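PDB 1YJ7: escJ from Escherichia coli, which probably forms the ring-shaped, membrane-associated platform on which the type III secretion system of enteropathogenic strains is assembled. Local coordinates for residues R97-I102 with N145-S150. The protein carries 3 engineered substitutions. Residues are numbered along the deposited sequence; the frame is centred on the assembly and turned at random.
Sequences RLLSKI and NLVKNS
Leu146 meets Leu98 and Leu99 where the C-terminal end of helix 80-99 comes beside helix 140-150. The Leu146 side chain can be followed outward. Leu146 CB faces the other helix, 4.4 Å from Leu98 CD2. With CG swung anti to the carbonyl carbon (chi1 -66°), the branch point Leu146 CG lies 4.5 Å from Leu98 CD2. CD1 does the closest touching: Leu146 CD1 sits 4.0 Å from Leu98 CD2. Leu146 CD1 also reaches Leu99 CD2, at 4.3 Å, and so bridges two successive leucines. Leu146 CD2 branches the other way and stays at the looser distance of 4.5 Å from Leu98 CD2.

Deeper in, Leu99 and Val147 cross at about a right angle. Leu99 CD1 lies 4.1 Å from Val147 CG2. Leu99 thus divides its two methyls between neighbouring residues of helix 140-150. Both Leu99 and Val147 also rest on Val126 of strand 123-130, so the two helices share one face of the mixed sheet. Ile95, one turn before Leu99, adds to the packing against Val147.

Ser150 OG donates to Leu146 O at 2.8 Å, tilted 34° from the carbonyl plane. This turns the hydroxyl back onto its own helix. Ser150 O accepts from Lys91 NZ, a polar link to helix 80-99 beside the apolar one. After Leu99 the chain leaves through a type I turn to Ile102, toward strand 105-113.

This two-helix, three-strand unit is consistent with the ring-building motif of the YscJ/FliF family. No hydrogen bond joins the two segments directly. Their contact is methyl against methyl and rests on van der Waals fit. Water is probably excluded at the buried Leu99-Val147 end, while the Leu98-Leu146 end stays at the surface.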
loop_
_atom_site.group_PDB
_atom_site.type_symbol
_atom_site.label_atom_id
_atom_site.label_comp_id
_atom_site.label_asym_id
_atom_site.label_seq_id
_atom_site.Cartn_x
_atom_site.Cartn_y
_atom_site.Cartn_z
ATOM N N ARG D 97 12.450 22.972 23.159
ATOM C CA ARG D 97 12.198 24.384 23.426
ATOM C C ARG D 97 13.473 25.069 23.880
ATOM O O ARG D 97 13.787 26.169 23.425
ATOM C CB ARG D 97 11.093 24.543 24.469
ATOM C CG ARG D 97 10.822 26.016 24.819
ATOM C CD ARG D 97 9.944 26.187 25.994
ATOM N NE ARG D 97 8.559 26.078 25.596
ATOM C CZ ARG D 97 7.718 25.175 26.009
ATOM N NH1 ARG D 97 8.110 24.257 26.879
ATOM N NH2 ARG D 97 6.454 25.204 25.561
ATOM N N LEU D 98 14.204 24.409 24.778
ATOM C CA LEU D 98 15.458 24.930 25.333
ATOM C C LEU D 98 16.538 25.011 24.255
ATOM O O LEU D 98 17.152 26.061 24.043
ATOM C CB LEU D 98 15.897 24.073 26.538
ATOM C CG LEU D 98 17.212 24.411 27.281
ATOM C CD1 LEU D 98 17.199 23.871 28.735
ATOM C CD2 LEU D 98 18.431 23.881 26.549
ATOM N N LEU D 99 16.756 23.921 23.529
ATOM C CA LEU D 99 17.799 23.902 22.506
ATOM C C LEU D 99 17.507 24.900 21.390
ATOM O O LEU D 99 18.423 25.430 20.775
ATOM C CB LEU D 99 17.989 22.504 21.913
ATOM C CG LEU D 99 18.517 21.447 22.866
ATOM C CD1 LEU D 99 18.521 20.097 22.182
ATOM C CD2 LEU D 99 19.876 21.808 23.359
ATOM N N SER D 100 16.238 25.178 21.149
ATOM C CA SER D 100 15.865 26.075 20.064
ATOM C C SER D 100 16.159 27.543 20.379
ATOM O O SER D 100 16.038 28.400 19.502
ATOM C CB SER D 100 14.402 25.897 19.703
ATOM O OG SER D 100 14.168 24.574 19.263
ATOM N N LYS D 101 16.559 27.836 21.611
ATOM C CA LYS D 101 17.036 29.179 21.973
ATOM C C LYS D 101 18.519 29.395 21.694
ATOM O O LYS D 101 19.018 30.520 21.761
ATOM C CB LYS D 101 16.729 29.481 23.449
ATOM C CG LYS D 101 15.247 29.516 23.756
ATOM C CD LYS D 101 14.999 29.921 25.188
ATOM C CE LYS D 101 13.544 29.778 25.575
ATOM N NZ LYS D 101 13.328 30.369 26.936
ATOM N N ILE D 102 19.254 28.330 21.371
ATOM C CA ILE D 102 20.652 28.509 20.990
ATOM C C ILE D 102 20.731 29.255 19.663
ATOM O O ILE D 102 20.107 28.831 18.689
ATOM C CB ILE D 102 21.350 27.145 20.857
ATOM C CG1 ILE D 102 21.374 26.442 22.216
ATOM C CG2 ILE D 102 22.738 27.325 20.297
ATOM C CD1 ILE D 102 21.816 25.003 22.155
ATOM N N ASN D 145 25.496 17.864 27.024
ATOM C CA ASN D 145 25.451 18.066 28.466
ATOM C C ASN D 145 24.089 18.616 28.926
ATOM O O ASN D 145 23.568 18.184 29.960
ATOM C CB ASN D 145 26.589 18.975 28.932
ATOM C CG ASN D 145 27.926 18.249 29.040
ATOM O OD1 ASN D 145 27.979 17.064 29.359
ATOM N ND2 ASN D 145 29.017 18.976 28.789
ATOM N N LEU D 146 23.499 19.533 28.161
ATOM C CA LEU D 146 22.146 20.015 28.445
ATOM C C LEU D 146 21.089 18.896 28.392
ATOM O O LEU D 146 20.266 18.765 29.294
ATOM C CB LEU D 146 21.765 21.153 27.500
ATOM C CG LEU D 146 22.579 22.450 27.651
ATOM C CD1 LEU D 146 22.401 23.340 26.454
ATOM C CD2 LEU D 146 22.191 23.187 28.929
ATOM N N VAL D 147 21.145 18.055 27.362
ATOM C CA VAL D 147 20.231 16.940 27.236
ATOM C C VAL D 147 20.446 15.942 28.376
ATOM O O VAL D 147 19.489 15.508 28.995
ATOM C CB VAL D 147 20.386 16.254 25.862
ATOM C CG1 VAL D 147 19.531 15.015 25.783
ATOM C CG2 VAL D 147 19.990 17.235 24.748
ATOM N N LYS D 148 21.699 15.627 28.662
ATOM C CA LYS D 148 22.041 14.680 29.721
ATOM C C LYS D 148 21.388 15.069 31.034
ATOM O O LYS D 148 20.763 14.250 31.682
ATOM C CB LYS D 148 23.550 14.635 29.892
ATOM C CG LYS D 148 24.039 13.656 30.972
ATOM C CD LYS D 148 25.442 13.968 31.392
ATOM C CE LYS D 148 25.945 12.941 32.419
ATOM N NZ LYS D 148 25.265 13.104 33.721
ATOM N N ASN D 149 21.523 16.337 31.405
ATOM C CA ASN D 149 21.073 16.782 32.719
ATOM C C ASN D 149 19.606 17.170 32.780
ATOM O O ASN D 149 19.106 17.502 33.854
ATOM C CB ASN D 149 22.011 17.869 33.240
ATOM C CG ASN D 149 23.338 17.287 33.710
ATOM O OD1 ASN D 149 23.360 16.341 34.467
ATOM N ND2 ASN D 149 24.426 17.810 33.206
ATOM N N SER D 150 18.902 17.058 31.651
ATOM C CA SER D 150 17.458 17.259 31.604
ATOM C C SER D 150 16.635 16.043 31.947
ATOM O O SER D 150 15.462 16.189 32.254
ATOM C CB SER D 150 17.009 17.729 30.212
ATOM O OG SER D 150 17.543 18.996 29.913
#